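Local atomic coordinates of discoidin-2 (Dictyostelium discoideum, PDB entry 2VM9), a protein that binds galactose and N-acetylgalactosamine as a trimeric, calcium-containing lectin, and may take part in spore formation and spore coat assembly. Residues A[88-99]-A[130-141]. Numbering follows the deposited sequence.
Sequences VTSYKLRYTLDN and KARSIAIHPQTY
Tyr91 holds CG between its backbone N and carbonyl carbon (chi1 61°), which lays the ring over Ile136. Ile136 in turn has CG1 anti to its own N (chi1 -177°). Its CD1 sits 3.8 Å from the centroid of the Tyr91 ring, almost on the ring normal, a CH-pi contact. On the same side of the sheet Val88 CG1 packs on Pro138 CB and Tyr95 CB on Ile134 CG1. Tyr95 CB also meets Ala131 CB, beyond the corner at Arg132. The other side is more polar. In one of its two modelled conformers, Arg94 lays CD over a face of the His137 ring, and a water then links Arg94 NH1 to His137 NE2. This is less certain than the rest. The extended Lys92 chain crosses the Gln139 amide at a slant, with its CD and CE against it. Gln139 NE2 returns to His137 O at 3.0 Å, opposite in face to Lys92 N, so two N-H groups grip this carbonyl.

The strands are antiparallel, and backbone bonds pair Lys92 with His137 and Arg94 with Ala135. Each end of the ladder carries a classic beta bulge. At one, Thr89 and Ser90 both face Thr140, whose OG1 lies 2.6 Å from Thr89 OG1 and 2.7 Å from Ser90 OG, hydrogen-bonded to both. At the other, Arg132 N and Ser133 N share Thr96 O. Here Arg132 NH1 binds Leu97 O at 2.8 Å, with the oxygen in the guanidinium plane. Asn99 ND2 reaches Ser133 OG at 3.0 Å, and both groups also bond Asn13 of the second subunit.

The pair forms part of the F5/8 type C beta-sandwich. Strand 133-142 lies between strands 63-67 and 87-96, and strand 102-112 flanks the latter. Tyr91, Ile134 and Ile136 face the opposing sheet, meeting strands 70-79 and 146-153.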
# COMPACT_ATOMS: atom_id res chain seq x y z
N VAL A 88 8.20 8.38 31.57
CA VAL A 88 6.81 8.79 31.56
C VAL A 88 6.02 7.87 32.48
O VAL A 88 6.08 6.66 32.33
CB VAL A 88 6.27 8.78 30.12
CG1 VAL A 88 4.75 8.97 30.09
CG2 VAL A 88 7.02 9.88 29.32
N THR A 89 5.27 8.46 33.42
CA THR A 89 4.55 7.67 34.41
C THR A 89 3.09 7.40 34.01
O THR A 89 2.46 6.48 34.54
CB THR A 89 4.58 8.37 35.79
OG1 THR A 89 4.13 9.73 35.61
CG2 THR A 89 5.98 8.35 36.40
N SER A 90 2.53 8.19 33.09
CA SER A 90 1.20 7.91 32.56
C SER A 90 1.05 8.60 31.22
O SER A 90 1.71 9.62 30.98
CB SER A 90 0.08 8.35 33.52
OG SER A 90 -0.14 9.77 33.54
N TYR A 91 0.19 8.06 30.38
CA TYR A 91 -0.07 8.70 29.09
C TYR A 91 -1.46 8.36 28.57
O TYR A 91 -2.13 7.43 29.06
CB TYR A 91 1.01 8.27 28.07
CG TYR A 91 1.06 6.77 27.80
CD1 TYR A 91 0.23 6.20 26.82
CD2 TYR A 91 1.95 5.94 28.48
CE1 TYR A 91 0.27 4.81 26.56
CE2 TYR A 91 2.00 4.55 28.21
CZ TYR A 91 1.15 4.01 27.26
OH TYR A 91 1.21 2.68 26.97
N LYS A 92 -1.87 9.13 27.57
CA LYS A 92 -3.07 8.86 26.77
C LYS A 92 -2.63 8.48 25.35
O LYS A 92 -1.48 8.72 24.94
CB LYS A 92 -3.96 10.11 26.69
CG LYS A 92 -4.63 10.50 28.04
CD LYS A 92 -5.39 11.81 27.89
CE LYS A 92 -5.95 12.22 29.25
NZ LYS A 92 -6.95 13.34 29.13
N LEU A 93 -3.55 7.87 24.62
CA LEU A 93 -3.30 7.49 23.23
C LEU A 93 -4.40 8.07 22.37
O LEU A 93 -5.57 8.12 22.79
CB LEU A 93 -3.28 5.97 23.05
CG LEU A 93 -2.11 5.18 23.63
CD1 LEU A 93 -2.47 3.67 23.55
CD2 LEU A 93 -0.77 5.52 22.89
N ARG A 94 -4.01 8.52 21.19
CA ARG A 94 -4.93 9.00 20.17
C ARG A 94 -4.62 8.24 18.90
O ARG A 94 -3.48 7.80 18.68
CB ARG A 94 -4.73 10.49 19.91
CG ARG A 94 -4.60 11.35 21.15
CD ARG A 94 -4.69 12.82 20.78
NE ARG A 94 -6.05 13.17 20.36
CZ ARG A 94 -6.36 13.79 19.23
NH1 ARG A 94 -5.43 14.18 18.35
NH2 ARG A 94 -7.64 14.05 18.99
N TYR A 95 -5.61 8.09 18.03
CA TYR A 95 -5.33 7.48 16.74
C TYR A 95 -6.30 7.95 15.69
O TYR A 95 -7.31 8.59 16.01
CB TYR A 95 -5.29 5.95 16.83
CG TYR A 95 -6.60 5.34 17.24
CD1 TYR A 95 -7.56 5.01 16.29
CD2 TYR A 95 -6.88 5.10 18.59
CE1 TYR A 95 -8.76 4.42 16.67
CE2 TYR A 95 -8.09 4.53 18.99
CZ TYR A 95 -9.01 4.19 18.02
OH TYR A 95 -10.21 3.64 18.40
N THR A 96 -5.97 7.62 14.45
CA THR A 96 -6.80 7.97 13.31
C THR A 96 -6.71 6.88 12.27
O THR A 96 -5.65 6.34 11.97
CB THR A 96 -6.41 9.35 12.68
OG1 THR A 96 -7.31 9.67 11.61
CG2 THR A 96 -4.94 9.31 12.17
N LEU A 97 -7.87 6.58 11.70
CA LEU A 97 -7.91 5.66 10.57
C LEU A 97 -7.80 6.43 9.24
O LEU A 97 -7.05 6.01 8.34
CB LEU A 97 -9.17 4.79 10.62
CG LEU A 97 -9.34 3.77 9.49
CD1 LEU A 97 -8.16 2.79 9.35
CD2 LEU A 97 -10.67 3.02 9.67
N ASP A 98 -8.50 7.56 9.12
CA ASP A 98 -8.52 8.30 7.84
C ASP A 98 -7.52 9.46 7.75
O ASP A 98 -7.44 10.14 6.71
CB ASP A 98 -9.93 8.81 7.52
CG ASP A 98 -10.48 9.75 8.60
OD1 ASP A 98 -9.70 10.27 9.45
OD2 ASP A 98 -11.71 9.98 8.58
N ASN A 99 -6.76 9.68 8.82
CA ASN A 99 -5.80 10.81 8.89
C ASN A 99 -6.44 12.20 8.80
O ASN A 99 -5.78 13.18 8.47
CB ASN A 99 -4.68 10.65 7.86
CG ASN A 99 -3.82 9.44 8.12
OD1 ASN A 99 -3.76 8.52 7.30
ND2 ASN A 99 -3.17 9.41 9.28
N LYS A 130 -7.42 -0.14 15.03
CA LYS A 130 -7.32 -0.08 13.59
C LYS A 130 -7.00 1.38 13.22
O LYS A 130 -7.81 2.29 13.46
CB LYS A 130 -8.64 -0.51 12.99
CG LYS A 130 -8.62 -0.63 11.51
CD LYS A 130 -9.99 -1.10 11.04
CE LYS A 130 -10.22 -0.67 9.64
NZ LYS A 130 -11.60 -1.08 9.20
N ALA A 131 -5.81 1.60 12.68
CA ALA A 131 -5.33 2.98 12.50
C ALA A 131 -4.23 3.09 11.44
O ALA A 131 -3.49 2.14 11.21
CB ALA A 131 -4.82 3.52 13.83
N ARG A 132 -4.15 4.26 10.81
CA ARG A 132 -3.01 4.62 9.97
C ARG A 132 -1.96 5.34 10.81
O ARG A 132 -0.79 5.08 10.63
CB ARG A 132 -3.42 5.48 8.78
CG ARG A 132 -4.12 4.66 7.70
CD ARG A 132 -4.41 5.52 6.46
NE ARG A 132 -4.82 4.66 5.35
CZ ARG A 132 -6.05 4.22 5.13
NH1 ARG A 132 -7.05 4.60 5.91
NH2 ARG A 132 -6.29 3.44 4.08
N SER A 133 -2.41 6.20 11.73
CA SER A 133 -1.47 6.91 12.62
C SER A 133 -1.92 6.82 14.06
O SER A 133 -3.12 6.74 14.34
CB SER A 133 -1.28 8.35 12.18
OG SER A 133 -0.85 8.40 10.82
N ILE A 134 -0.96 6.80 14.97
CA ILE A 134 -1.27 6.67 16.38
C ILE A 134 -0.30 7.60 17.12
O ILE A 134 0.82 7.80 16.64
CB ILE A 134 -1.15 5.18 16.83
CG1 ILE A 134 -1.59 5.00 18.28
CG2 ILE A 134 0.27 4.65 16.61
CD1 ILE A 134 -1.85 3.52 18.63
N ALA A 135 -0.72 8.19 18.23
CA ALA A 135 0.15 9.13 18.94
C ALA A 135 0.11 8.80 20.42
O ALA A 135 -0.99 8.61 20.98
CB ALA A 135 -0.32 10.59 18.74
N ILE A 136 1.30 8.75 21.03
CA ILE A 136 1.42 8.66 22.48
C ILE A 136 1.50 10.08 23.03
O ILE A 136 2.27 10.92 22.52
CB ILE A 136 2.62 7.76 22.89
CG1 ILE A 136 2.69 7.62 24.41
CG2 ILE A 136 3.96 8.28 22.28
CD1 ILE A 136 3.60 6.48 24.88
N HIS A 137 0.67 10.34 24.04
CA HIS A 137 0.51 11.68 24.63
C HIS A 137 0.83 11.59 26.13
O HIS A 137 -0.07 11.34 26.94
CB HIS A 137 -0.93 12.16 24.41
CG HIS A 137 -1.15 12.77 23.06
ND1 HIS A 137 -1.13 14.14 22.84
CD2 HIS A 137 -1.40 12.21 21.85
CE1 HIS A 137 -1.37 14.39 21.56
NE2 HIS A 137 -1.53 13.24 20.93
N PRO A 138 2.12 11.69 26.50
CA PRO A 138 2.51 11.64 27.91
C PRO A 138 1.70 12.63 28.74
O PRO A 138 1.47 13.77 28.30
CB PRO A 138 3.98 12.06 27.87
CG PRO A 138 4.46 11.46 26.52
CD PRO A 138 3.29 11.85 25.61
N GLN A 139 1.25 12.17 29.90
CA GLN A 139 0.49 13.06 30.78
C GLN A 139 1.27 13.46 32.02
O GLN A 139 1.18 14.60 32.45
CB GLN A 139 -0.82 12.40 31.22
CG GLN A 139 -1.74 12.14 30.04
CD GLN A 139 -2.17 13.43 29.33
OE1 GLN A 139 -2.83 14.28 29.94
NE2 GLN A 139 -1.78 13.58 28.05
N THR A 140 1.97 12.50 32.62
CA THR A 140 2.77 12.79 33.82
C THR A 140 4.14 12.12 33.63
O THR A 140 4.29 11.18 32.83
CB THR A 140 2.09 12.23 35.09
OG1 THR A 140 1.85 10.82 34.94
CG2 THR A 140 0.73 12.94 35.37
N TYR A 141 5.13 12.57 34.38
CA TYR A 141 6.49 12.09 34.15
C TYR A 141 7.30 12.23 35.42
O TYR A 141 6.98 13.03 36.30
CB TYR A 141 7.15 12.86 32.99
CG TYR A 141 6.86 14.35 33.07
CD1 TYR A 141 7.69 15.20 33.78
CD2 TYR A 141 5.74 14.89 32.42
CE1 TYR A 141 7.44 16.58 33.87
CE2 TYR A 141 5.44 16.28 32.52
CZ TYR A 141 6.30 17.09 33.25
OH TYR A 141 6.06 18.41 33.40
O HOH W 1 -2.54 13.46 18.37
O HOH W 2 -9.96 1.02 16.22